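Local atomic coordinates of tryptophan halogenase (Shewanella frigidimarina, PDB entry 2PYX), a protein that probably acts as a flavin-dependent monooxygenase of the tryptophan halogenase family, binding FAD as a nucleotide cofactor. Residues 42-54 against 188-200. Residues are numbered along the deposited sequence; the frame is centred on the assembly and turned at random.
Sequences KLNITLIESPDVA and KLGVTHIRDHVSQ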
loop_
_atom_site.group_PDB
_atom_site.type_symbol
_atom_site.label_atom_id
_atom_site.label_comp_id
_atom_site.label_asym_id
_atom_site.label_seq_id
_atom_site.Cartn_x
_atom_site.Cartn_y
_atom_site.Cartn_z
ATOM N N LYS A 42 -25.157 5.420 -16.310
ATOM C CA LYS A 42 -25.789 5.265 -15.026
ATOM C C LYS A 42 -25.444 6.379 -14.054
ATOM O O LYS A 42 -26.345 6.960 -13.420
ATOM C CB LYS A 42 -25.402 3.917 -14.386
ATOM C CG LYS A 42 -26.207 3.593 -13.135
ATOM C CD LYS A 42 -25.680 2.374 -12.396
ATOM C CE LYS A 42 -25.750 1.124 -13.173
ATOM N NZ LYS A 42 -25.252 -0.071 -12.355
ATOM N N LEU A 43 -24.144 6.623 -13.866
ATOM C CA LEU A 43 -23.676 7.496 -12.823
ATOM C C LEU A 43 -23.247 8.837 -13.391
ATOM O O LEU A 43 -22.565 8.897 -14.426
ATOM C CB LEU A 43 -22.447 6.929 -12.093
ATOM C CG LEU A 43 -22.639 5.568 -11.425
ATOM C CD1 LEU A 43 -21.365 5.207 -10.694
ATOM C CD2 LEU A 43 -23.824 5.559 -10.489
ATOM N N ASN A 44 -23.595 9.877 -12.659
ATOM C CA ASN A 44 -23.146 11.230 -12.947
ATOM C C ASN A 44 -22.148 11.582 -11.862
ATOM O O ASN A 44 -22.519 11.856 -10.715
ATOM C CB ASN A 44 -24.317 12.220 -12.961
ATOM C CG ASN A 44 -23.889 13.633 -13.363
ATOM O OD1 ASN A 44 -22.935 13.810 -14.110
ATOM N ND2 ASN A 44 -24.596 14.640 -12.843
ATOM N N ILE A 45 -20.870 11.518 -12.220
ATOM C CA ILE A 45 -19.787 11.682 -11.262
ATOM C C ILE A 45 -19.117 13.050 -11.445
ATOM O O ILE A 45 -18.695 13.390 -12.550
ATOM C CB ILE A 45 -18.738 10.581 -11.459
ATOM C CG1 ILE A 45 -19.339 9.178 -11.362
ATOM C CG2 ILE A 45 -17.590 10.764 -10.449
ATOM C CD1 ILE A 45 -18.452 8.159 -12.002
ATOM N N THR A 46 -19.068 13.830 -10.373
ATOM C CA THR A 46 -18.407 15.121 -10.340
ATOM C C THR A 46 -17.329 15.096 -9.259
ATOM O O THR A 46 -17.588 14.683 -8.122
ATOM C CB THR A 46 -19.423 16.243 -10.038
ATOM O OG1 THR A 46 -20.461 16.258 -11.037
ATOM C CG2 THR A 46 -18.735 17.627 -9.960
ATOM N N LEU A 47 -16.146 15.584 -9.599
ATOM C CA LEU A 47 -15.040 15.703 -8.695
ATOM C C LEU A 47 -14.733 17.174 -8.484
ATOM O O LEU A 47 -14.447 17.880 -9.463
ATOM C CB LEU A 47 -13.811 14.915 -9.178
ATOM C CG LEU A 47 -12.648 14.779 -8.165
ATOM C CD1 LEU A 47 -11.865 13.510 -8.422
ATOM C CD2 LEU A 47 -11.701 15.951 -8.245
ATOM N N ILE A 48 -14.797 17.627 -7.233
ATOM C CA ILE A 48 -14.498 19.022 -6.862
ATOM C C ILE A 48 -13.123 18.998 -6.217
ATOM O O ILE A 48 -12.924 18.386 -5.159
ATOM C CB ILE A 48 -15.525 19.608 -5.875
ATOM C CG1 ILE A 48 -16.937 19.543 -6.454
ATOM C CG2 ILE A 48 -15.116 21.067 -5.531
ATOM C CD1 ILE A 48 -18.047 19.837 -5.462
ATOM N N GLU A 49 -12.186 19.692 -6.858
ATOM C CA GLU A 49 -10.786 19.753 -6.451
ATOM C C GLU A 49 -10.442 21.183 -6.010
ATOM O O GLU A 49 -10.775 22.132 -6.714
ATOM C CB GLU A 49 -9.917 19.315 -7.642
ATOM C CG GLU A 49 -8.479 19.193 -7.303
ATOM C CD GLU A 49 -7.623 18.583 -8.374
ATOM O OE1 GLU A 49 -8.105 18.353 -9.492
ATOM O OE2 GLU A 49 -6.435 18.338 -8.071
ATOM N N SER A 50 -9.753 21.303 -4.880
ATOM C CA SER A 50 -9.281 22.601 -4.394
ATOM C C SER A 50 -8.331 23.217 -5.409
ATOM O O SER A 50 -7.488 22.515 -5.970
ATOM C CB SER A 50 -8.528 22.434 -3.076
ATOM O OG SER A 50 -8.060 23.689 -2.622
ATOM N N PRO A 51 -8.451 24.532 -5.659
ATOM C CA PRO A 51 -7.448 25.175 -6.504
ATOM C C PRO A 51 -6.102 25.424 -5.785
ATOM O O PRO A 51 -5.149 25.859 -6.418
ATOM C CB PRO A 51 -8.120 26.498 -6.882
ATOM C CG PRO A 51 -8.966 26.806 -5.723
ATOM C CD PRO A 51 -9.490 25.485 -5.227
ATOM N N ASP A 52 -6.028 25.136 -4.485
ATOM C CA ASP A 52 -4.793 25.297 -3.719
ATOM C C ASP A 52 -3.725 24.296 -4.147
ATOM O O ASP A 52 -4.034 23.140 -4.432
ATOM C CB ASP A 52 -5.064 25.100 -2.232
ATOM C CG ASP A 52 -6.100 26.062 -1.692
ATOM O OD1 ASP A 52 -6.241 27.175 -2.254
ATOM O OD2 ASP A 52 -6.777 25.696 -0.704
ATOM N N VAL A 53 -2.468 24.743 -4.183
ATOM C CA VAL A 53 -1.343 23.868 -4.527
ATOM C C VAL A 53 -1.222 22.739 -3.501
ATOM O O VAL A 53 -1.211 22.986 -2.288
ATOM C CB VAL A 53 -0.009 24.644 -4.592
ATOM N N ALA A 54 -1.145 21.506 -3.999
ATOM C CA ALA A 54 -1.081 20.319 -3.145
ATOM C C ALA A 54 0.310 20.101 -2.555
ATOM O O ALA A 54 1.314 20.509 -3.149
ATOM C CB ALA A 54 -1.495 19.082 -3.943
ATOM N N LYS A 188 -11.931 10.594 -21.216
ATOM C CA LYS A 188 -12.374 9.313 -21.697
ATOM C C LYS A 188 -13.508 8.694 -20.875
ATOM O O LYS A 188 -14.322 7.948 -21.437
ATOM C CB LYS A 188 -11.195 8.373 -21.763
ATOM C CG LYS A 188 -10.074 8.827 -22.739
ATOM C CD LYS A 188 -8.950 7.813 -22.712
ATOM C CE LYS A 188 -7.870 8.024 -23.772
ATOM N NZ LYS A 188 -6.849 6.877 -23.753
ATOM N N LEU A 189 -13.598 9.013 -19.579
ATOM C CA LEU A 189 -14.608 8.385 -18.714
ATOM C C LEU A 189 -15.735 9.306 -18.281
ATOM O O LEU A 189 -16.566 8.914 -17.486
ATOM C CB LEU A 189 -13.946 7.752 -17.477
ATOM C CG LEU A 189 -12.869 6.702 -17.721
ATOM C CD1 LEU A 189 -12.404 6.159 -16.390
ATOM C CD2 LEU A 189 -13.368 5.596 -18.600
ATOM N N GLY A 190 -15.828 10.515 -18.838
ATOM C CA GLY A 190 -16.987 11.374 -18.605
ATOM C C GLY A 190 -17.172 11.996 -17.226
ATOM O O GLY A 190 -18.281 12.461 -16.892
ATOM N N VAL A 191 -16.098 12.019 -16.439
ATOM C CA VAL A 191 -16.128 12.638 -15.121
ATOM C C VAL A 191 -16.087 14.170 -15.263
ATOM O O VAL A 191 -15.271 14.720 -16.025
ATOM C CB VAL A 191 -14.984 12.105 -14.252
ATOM C CG1 VAL A 191 -14.952 12.793 -12.892
ATOM C CG2 VAL A 191 -15.186 10.593 -14.082
ATOM N N THR A 192 -16.993 14.837 -14.561
ATOM C CA THR A 192 -17.019 16.306 -14.512
ATOM C C THR A 192 -16.056 16.794 -13.449
ATOM O O THR A 192 -16.082 16.316 -12.313
ATOM C CB THR A 192 -18.408 16.806 -14.234
ATOM O OG1 THR A 192 -19.291 16.372 -15.289
ATOM C CG2 THR A 192 -18.422 18.345 -14.134
ATOM N N HIS A 193 -15.193 17.745 -13.821
ATOM C CA HIS A 193 -14.146 18.258 -12.950
ATOM C C HIS A 193 -14.475 19.716 -12.614
ATOM O O HIS A 193 -14.669 20.541 -13.517
ATOM C CB HIS A 193 -12.824 18.156 -13.698
ATOM C CG HIS A 193 -11.606 18.440 -12.883
ATOM N ND1 HIS A 193 -10.360 18.618 -13.445
ATOM C CD2 HIS A 193 -11.430 18.522 -11.543
ATOM C CE1 HIS A 193 -9.472 18.799 -12.487
ATOM N NE2 HIS A 193 -10.099 18.771 -11.320
ATOM N N ILE A 194 -14.532 20.030 -11.331
ATOM C CA ILE A 194 -14.734 21.425 -10.878
ATOM C C ILE A 194 -13.545 21.773 -10.028
ATOM O O ILE A 194 -13.208 21.033 -9.100
ATOM C CB ILE A 194 -16.010 21.605 -10.052
ATOM C CG1 ILE A 194 -17.236 21.280 -10.885
ATOM C CG2 ILE A 194 -16.086 23.040 -9.492
ATOM C CD1 ILE A 194 -18.514 21.249 -10.074
ATOM N N ARG A 195 -12.865 22.883 -10.354
ATOM C CA ARG A 195 -11.766 23.387 -9.540
ATOM C C ARG A 195 -12.269 24.544 -8.694
ATOM O O ARG A 195 -12.395 25.666 -9.210
ATOM C CB ARG A 195 -10.632 23.903 -10.429
ATOM C CG ARG A 195 -9.866 22.851 -11.212
ATOM C CD ARG A 195 -9.205 21.849 -10.288
ATOM N NE ARG A 195 -7.811 21.592 -10.661
ATOM C CZ ARG A 195 -6.748 21.903 -9.924
ATOM N NH1 ARG A 195 -6.880 22.481 -8.733
ATOM N NH2 ARG A 195 -5.536 21.616 -10.377
ATOM N N ASP A 196 -12.562 24.293 -7.421
ATOM C CA ASP A 196 -13.184 25.302 -6.541
ATOM C C ASP A 196 -13.161 24.895 -5.075
ATOM O O ASP A 196 -12.843 23.744 -4.748
ATOM C CB ASP A 196 -14.643 25.496 -6.981
ATOM C CG ASP A 196 -15.233 26.847 -6.550
ATOM O OD1 ASP A 196 -14.532 27.630 -5.869
ATOM O OD2 ASP A 196 -16.397 27.095 -6.931
ATOM N N HIS A 197 -13.507 25.829 -4.190
ATOM C CA HIS A 197 -13.671 25.548 -2.762
ATOM C C HIS A 197 -15.111 25.267 -2.404
ATOM O O HIS A 197 -16.035 25.764 -3.063
ATOM C CB HIS A 197 -13.207 26.743 -1.932
ATOM C CG HIS A 197 -11.826 27.191 -2.261
ATOM N ND1 HIS A 197 -11.559 28.092 -3.269
ATOM C CD2 HIS A 197 -10.628 26.845 -1.733
ATOM C CE1 HIS A 197 -10.257 28.299 -3.334
ATOM N NE2 HIS A 197 -9.670 27.554 -2.415
ATOM N N VAL A 198 -15.305 24.493 -1.342
ATOM C CA VAL A 198 -16.636 24.232 -0.796
ATOM C C VAL A 198 -16.828 25.177 0.377
ATOM O O VAL A 198 -16.070 25.144 1.356
ATOM C CB VAL A 198 -16.791 22.779 -0.348
ATOM C CG1 VAL A 198 -18.130 22.540 0.313
ATOM C CG2 VAL A 198 -16.607 21.855 -1.568
ATOM N N SER A 199 -17.845 26.021 0.268
ATOM C CA SER A 199 -18.113 27.015 1.301
ATOM C C SER A 199 -19.079 26.515 2.364
ATOM O O SER A 199 -18.955 26.877 3.538
ATOM C CB SER A 199 -18.666 28.288 0.669
ATOM O OG SER A 199 -17.693 28.897 -0.164
ATOM N N GLN A 200 -20.079 25.744 1.960
ATOM C CA GLN A 200 -21.013 25.139 2.912
ATOM C C GLN A 200 -21.316 23.722 2.526
ATOM O O GLN A 200 -21.378 23.404 1.338
ATOM C CB GLN A 200 -22.357 25.848 2.936
ATOM C CG GLN A 200 -22.321 27.272 3.386
ATOM C CD GLN A 200 -23.665 27.911 3.240
ATOM O OE1 GLN A 200 -23.872 28.752 2.345
ATOM N NE2 GLN A 200 -24.601 27.519 4.080
HETATM O O HOH W 1 -20.024 10.929 -14.915
HETATM O O HOH W 2 -20.367 13.977 -14.741
#
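Glu49 turns its carboxylate to two side chains of the neighbouring strand, a hydrogen bond with His193 and a stack with Arg195. With CG anti to the backbone N (chi1 -174°) and the chain extended beyond it, Glu49 OE1 reaches His193 NE2 at 2.7 Å through its anti lone pair, a bent bond with the carboxylate and ring nearly coplanar. In the conformer given here, the Arg195 guanidinium stacks on the same carboxylate, the two planes 15° apart; Glu49 OE1 lies 3.5 Å from Arg195 NE, well out of the guanidinium plane, so this salt bridge works by charge alone. Without the carboxylate, as with an alanine here, His193 NE2 is likely to lose its acceptor and this Arg195 conformer its counter-charge. Strands 44-49 and 192-195 run parallel; 192-195 is the outermost strand of the Rossmann-type sheet, and 44-49 lies between it and strand 9-13. Leu47 N bonds to Thr192 O and Leu47 O to Ile194 N, each 2.8 Å, and its side chain packs near Gly15 of the predicted FAD site. On the sheet face of Thr46 and Ile48, Ile194 CD1 meets Thr46 CG2 at 3.6 Å. Past the strand ends, Pro51 CD sits over one face of the His197 ring in a CH-pi contact.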